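Local coordinates for inactive dihydropteroate synthase 2 (Mycobacterium tuberculosis, PDB 2VP8), which probably lacks dihydropteroate synthase activity and probably has very low affinity for the pterin pyrophosphate substrate, though it can apparently bind the inhibitor dapsone, at residues A138-D143 with G162-H167; V214-A219 with W244-A249. All coordinates share one frame; numbering follows the deposited sequence.

Contact 1 of 2, residues A138-D143 with G162-H167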
loop_
_atom_site.group_PDB
_atom_site.type_symbol
_atom_site.label_atom_id
_atom_site.label_comp_id
_atom_site.label_asym_id
_atom_site.label_seq_id
_atom_site.Cartn_x
_atom_site.Cartn_y
_atom_site.Cartn_z
ATOM N N ALA B 138 8.827 16.865 26.855
ATOM C CA ALA B 138 9.066 15.990 25.702
ATOM C C ALA B 138 9.639 14.649 26.147
ATOM O O ALA B 138 10.445 14.576 27.078
ATOM C CB ALA B 138 9.979 16.655 24.686
ATOM N N ASP B 139 9.210 13.589 25.477
ATOM C CA ASP B 139 9.573 12.233 25.859
ATOM C C ASP B 139 10.604 11.656 24.902
ATOM O O ASP B 139 11.320 10.708 25.238
ATOM C CB ASP B 139 8.326 11.348 25.869
ATOM C CG ASP B 139 7.156 12.006 26.570
ATOM O OD1 ASP B 139 7.237 12.215 27.799
ATOM O OD2 ASP B 139 6.155 12.329 25.897
ATOM N N LEU B 140 10.677 12.241 23.714
ATOM C CA LEU B 140 11.449 11.682 22.622
ATOM C C LEU B 140 12.128 12.808 21.868
ATOM O O LEU B 140 11.493 13.804 21.529
ATOM C CB LEU B 140 10.508 10.897 21.691
ATOM C CG LEU B 140 10.954 10.284 20.358
ATOM C CD1 LEU B 140 12.075 9.246 20.542
ATOM C CD2 LEU B 140 9.771 9.656 19.675
ATOM N N ILE B 141 13.422 12.664 21.612
ATOM C CA ILE B 141 14.105 13.617 20.750
ATOM C C ILE B 141 14.132 13.079 19.325
ATOM O O ILE B 141 14.610 11.969 19.069
ATOM C CB ILE B 141 15.524 13.934 21.228
ATOM C CG1 ILE B 141 15.518 14.311 22.717
ATOM C CG2 ILE B 141 16.127 15.052 20.369
ATOM C CD1 ILE B 141 16.847 14.174 23.388
ATOM N N ASN B 142 13.584 13.868 18.411
ATOM C CA ASN B 142 13.602 13.531 17.005
ATOM C C ASN B 142 14.659 14.357 16.289
ATOM O O ASN B 142 14.352 15.387 15.679
ATOM C CB ASN B 142 12.224 13.747 16.388
ATOM C CG ASN B 142 12.112 13.169 14.999
ATOM O OD1 ASN B 142 12.990 12.436 14.548
ATOM N ND2 ASN B 142 11.022 13.493 14.309
ATOM N N ASP B 143 15.910 13.898 16.390
ATOM C CA ASP B 143 17.030 14.527 15.704
ATOM C C ASP B 143 16.882 14.321 14.204
ATOM O O ASP B 143 17.310 13.308 13.650
ATOM C CB ASP B 143 18.369 13.979 16.210
ATOM C CG ASP B 143 19.572 14.734 15.642
ATOM O OD1 ASP B 143 19.405 15.468 14.640
ATOM O OD2 ASP B 143 20.689 14.587 16.199
ATOM N N GLY B 162 13.768 9.255 24.982
ATOM C CA GLY B 162 14.143 8.462 23.824
ATOM C C GLY B 162 14.805 9.306 22.752
ATOM O O GLY B 162 14.777 10.544 22.804
ATOM N N LEU B 163 15.403 8.636 21.775
ATOM C CA LEU B 163 16.080 9.328 20.692
ATOM C C LEU B 163 15.816 8.650 19.356
ATOM O O LEU B 163 15.792 7.422 19.262
ATOM C CB LEU B 163 17.589 9.412 20.963
ATOM C CG LEU B 163 18.450 10.146 19.927
ATOM C CD1 LEU B 163 18.188 11.650 19.944
ATOM C CD2 LEU B 163 19.912 9.865 20.139
ATOM N N VAL B 164 15.605 9.463 18.328
ATOM C CA VAL B 164 15.513 8.963 16.969
ATOM C C VAL B 164 16.902 9.028 16.343
ATOM O O VAL B 164 17.515 10.097 16.268
ATOM C CB VAL B 164 14.488 9.770 16.118
ATOM C CG1 VAL B 164 14.531 9.346 14.646
ATOM C CG2 VAL B 164 13.083 9.617 16.676
ATOM N N CYS B 165 17.407 7.878 15.921
ATOM C CA CYS B 165 18.662 7.832 15.187
ATOM C C CYS B 165 18.353 7.798 13.705
ATOM O O CYS B 165 17.883 6.788 13.178
ATOM C CB CYS B 165 19.495 6.623 15.599
ATOM S SG CYS B 165 19.990 6.681 17.325
ATOM N N ALA B 166 18.604 8.919 13.042
ATOM C CA ALA B 166 18.275 9.059 11.634
ATOM C C ALA B 166 19.503 8.949 10.732
ATOM O O ALA B 166 20.631 9.218 11.152
ATOM C CB ALA B 166 17.545 10.371 11.392
ATOM N N HIS B 167 19.261 8.539 9.492
ATOM C CA HIS B 167 20.282 8.520 8.457
ATOM C C HIS B 167 20.088 9.716 7.535
ATOM O O HIS B 167 19.033 9.876 6.914
ATOM C CB HIS B 167 20.219 7.216 7.663
ATOM C CG HIS B 167 21.220 7.135 6.557
ATOM N ND1 HIS B 167 22.475 6.589 6.728
ATOM C CD2 HIS B 167 21.157 7.537 5.265
ATOM C CE1 HIS B 167 23.140 6.657 5.588
ATOM N NE2 HIS B 167 22.363 7.228 4.685
#
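Leu140, Ile141 and Asn142 run beside Gly162, Leu163 and Val164 as the two parallel strands of a beta-alpha-beta unit, joined by helix 152-159, in the TIM barrel of the pterin-binding family. The axes of strands 140-142 and 162-166 approach to 4.5 Å and diverge by 22°. Three backbone hydrogen bonds define the register. Gly162 N donates to Asp139 O at 2.9 Å, Ile141 N to Gly162 O at 2.8 Å, and Val164 N to Ile141 O, also at 2.8 Å. The middle bond is almost straight at the hydrogen (177°), although its donor stands above the plane of the Gly162 carbonyl.

On the face carrying Leu140 and Val164, the Leu140 CG lies anti to the backbone N (chi1 174°). From there CD1 rests against the peptide that links Gly162 to Leu163, 3.5 Å from Gly162 C, where glycine brings no side chain of its own. Farther along this face, Asn142 and Val164 cross at a slant, with OD1 directed at the branch point, 3.4 Å from Val164 CB. The other half of that amide, ND2, is hydrogen-bonded to Asp83, which helps fix its rotation.

On the opposite face Leu163 CD1 packs against Ile141 CB at 3.7 Å, and Met152 of helix 152-159 touches both side chains. Main-chain bonds therefore set the strand alignment, while the side chains divide between the two faces: the Ile141-Leu163 pair faces helix 152-159, and the other is a mixed face where Val164 lies against an amide held by Asp83.

Contact 2 of 2, residues V214-A219 with W244-A249; sequences VLIDPA and WPVLMA
Ile216 packs against both Trp244 and Val246, and its main chain makes both hydrogen bonds of this contact. Ile216 N donates to Pro245 O at 2.8 Å, nearly straight at the hydrogen (179°), and Leu247 N returns a bond to Ile216 O at 2.7 Å. Together they make the single beta bridge, Ile216 with Val246, between two segments whose directions differ by 54°.

The closely packed part surrounds the Ile216 side chain. Its CG1 sits between the backbone N and the carbonyl carbon (chi1 63°), which places it over Pro245 O, the acceptor of the Ile216 N-H, and in touch with both Trp244 CB and Val246 CG2, the latter at 3.9 Å. The other branch, CG2, also reaches Trp244 CB, at 3.8 Å, the two side chains crossing at about a right angle. Val214 approaches the Trp244 indole obliquely, its CB 3.9 Å from CZ3, and helix 186-207 also packs on this tryptophan. Leu215 CG meets Pro245 CB at 4.0 Å, but that proline is already partly exposed.

Past the bridge, toward Ala219 and Ala249, both partly exposed, the contact loosens. Pro218 CD lies 4.2 Å from Val246 CG1, and Asp217 CB is 4.1 Å from Leu247 CB. Asp217 OD1 and Leu247 O are close neighbours but both acceptors, so their proximity adds no bond. The carboxylate uses OD2 instead, hydrogen-bonded to ND1 of His220, by similarity the site characteristic of family members without synthase activity. Cohesion thus comes from two main-chain hydrogen bonds and a hydrocarbon cluster at one end, while the acid at the other is engaged by a histidine just beyond the end of its strand.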
loop_
_atom_site.group_PDB
_atom_site.type_symbol
_atom_site.label_atom_id
_atom_site.label_comp_id
_atom_site.label_asym_id
_atom_site.label_seq_id
_atom_site.Cartn_x
_atom_site.Cartn_y
_atom_site.Cartn_z
ATOM N N VAL B 214 14.843 3.938 21.937
ATOM C CA VAL B 214 15.556 4.293 20.710
ATOM C C VAL B 214 14.808 3.792 19.476
ATOM O O VAL B 214 14.487 2.611 19.379
ATOM C CB VAL B 214 16.993 3.731 20.676
ATOM C CG1 VAL B 214 17.689 4.147 19.380
ATOM C CG2 VAL B 214 17.794 4.194 21.878
ATOM N N LEU B 215 14.536 4.703 18.545
ATOM C CA LEU B 215 13.951 4.362 17.253
ATOM C C LEU B 215 14.962 4.676 16.148
ATOM O O LEU B 215 15.802 5.568 16.307
ATOM C CB LEU B 215 12.656 5.152 17.025
ATOM C CG LEU B 215 11.422 4.839 17.886
ATOM C CD1 LEU B 215 11.512 5.443 19.300
ATOM C CD2 LEU B 215 10.164 5.324 17.204
ATOM N N ILE B 216 14.898 3.943 15.041
ATOM C CA ILE B 216 15.789 4.226 13.915
ATOM C C ILE B 216 15.026 4.727 12.700
ATOM O O ILE B 216 13.968 4.206 12.351
ATOM C CB ILE B 216 16.714 3.033 13.537
ATOM C CG1 ILE B 216 15.910 1.813 13.068
ATOM C CG2 ILE B 216 17.663 2.690 14.699
ATOM C CD1 ILE B 216 16.733 0.795 12.286
ATOM N N ASP B 217 15.577 5.755 12.070
ATOM C CA ASP B 217 14.956 6.389 10.916
ATOM C C ASP B 217 15.929 6.360 9.733
ATOM O O ASP B 217 16.621 7.342 9.466
ATOM C CB ASP B 217 14.530 7.813 11.275
ATOM C CG ASP B 217 13.967 8.570 10.099
ATOM O OD1 ASP B 217 13.643 7.947 9.065
ATOM O OD2 ASP B 217 13.845 9.803 10.212
ATOM N N PRO B 218 15.971 5.226 9.016
ATOM C CA PRO B 218 16.966 4.944 7.989
ATOM C C PRO B 218 16.791 5.723 6.689
ATOM O O PRO B 218 17.762 5.897 5.959
ATOM C CB PRO B 218 16.766 3.448 7.717
ATOM C CG PRO B 218 15.883 2.951 8.822
ATOM C CD PRO B 218 15.032 4.105 9.156
ATOM N N ALA B 219 15.579 6.180 6.396
ATOM C CA ALA B 219 15.317 6.818 5.107
ATOM C C ALA B 219 14.823 8.259 5.215
ATOM O O ALA B 219 14.016 8.702 4.392
ATOM C CB ALA B 219 14.342 5.968 4.276
ATOM N N TRP B 244 15.536 -2.895 15.960
ATOM C CA TRP B 244 15.177 -1.549 16.389
ATOM C C TRP B 244 13.854 -1.138 15.757
ATOM O O TRP B 244 13.592 -1.462 14.590
ATOM C CB TRP B 244 16.259 -0.547 15.985
ATOM C CG TRP B 244 17.608 -0.829 16.576
ATOM C CD1 TRP B 244 18.682 -1.374 15.936
ATOM C CD2 TRP B 244 18.028 -0.577 17.922
ATOM N NE1 TRP B 244 19.742 -1.478 16.797
ATOM C CE2 TRP B 244 19.367 -1.000 18.025
ATOM C CE3 TRP B 244 17.399 -0.042 19.053
ATOM C CZ2 TRP B 244 20.096 -0.901 19.213
ATOM C CZ3 TRP B 244 18.123 0.058 20.233
ATOM C CH2 TRP B 244 19.459 -0.369 20.302
ATOM N N PRO B 245 13.006 -0.417 16.517
ATOM C CA PRO B 245 11.766 0.084 15.915
ATOM C C PRO B 245 12.115 0.987 14.738
ATOM O O PRO B 245 13.032 1.801 14.830
ATOM C CB PRO B 245 11.130 0.901 17.040
ATOM C CG PRO B 245 11.752 0.387 18.281
ATOM C CD PRO B 245 13.136 -0.025 17.926
ATOM N N VAL B 246 11.411 0.830 13.633
ATOM C CA VAL B 246 11.722 1.613 12.448
ATOM C C VAL B 246 10.705 2.739 12.266
ATOM O O VAL B 246 9.483 2.519 12.314
ATOM C CB VAL B 246 11.831 0.717 11.188
ATOM C CG1 VAL B 246 11.852 1.546 9.909
ATOM C CG2 VAL B 246 13.078 -0.180 11.275
ATOM N N LEU B 247 11.244 3.945 12.091
ATOM C CA LEU B 247 10.462 5.127 11.794
ATOM C C LEU B 247 10.573 5.437 10.311
ATOM O O LEU B 247 11.669 5.479 9.754
ATOM C CB LEU B 247 10.943 6.322 12.633
ATOM C CG LEU B 247 10.318 7.702 12.354
ATOM C CD1 LEU B 247 8.805 7.703 12.514
ATOM C CD2 LEU B 247 10.921 8.778 13.228
ATOM N N MET B 248 9.431 5.656 9.676
ATOM C CA MET B 248 9.415 6.072 8.288
ATOM C C MET B 248 8.956 7.516 8.158
ATOM O O MET B 248 8.049 7.959 8.863
ATOM C CB MET B 248 8.523 5.154 7.449
ATOM C CG MET B 248 8.884 3.665 7.498
ATOM S SD MET B 248 10.507 3.262 6.830
ATOM C CE MET B 248 10.264 3.552 5.082
ATOM N N ALA B 249 9.611 8.237 7.251
ATOM C CA ALA B 249 9.242 9.599 6.881
ATOM C C ALA B 249 8.906 9.636 5.385
ATOM O O ALA B 249 9.671 10.174 4.572
ATOM C CB ALA B 249 10.374 10.562 7.210
#

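Contact 1 closes before contact 2 opens along the chain, and their centres lie about 9 Å apart in one barrel. They adjoin because strands 162-166 and 214-217 are neighbours: Cys165 N to Leu215 O and Cys165 O to Asp217 N are probable hydrogen bonds, each 2.8 Å. On the barrel interior, Val164 CG1 packs against Asp217 CB at 3.7 Å. Contact 1 is an ordinary step between consecutive parallel strands, whereas contact 2 joins the outermost strands, 214-217 and 247-248, of the eight-stranded sheet. Its single bridge thereby completes the closed ring expected of the family, with helix 186-207 packing on side chains from both contacts.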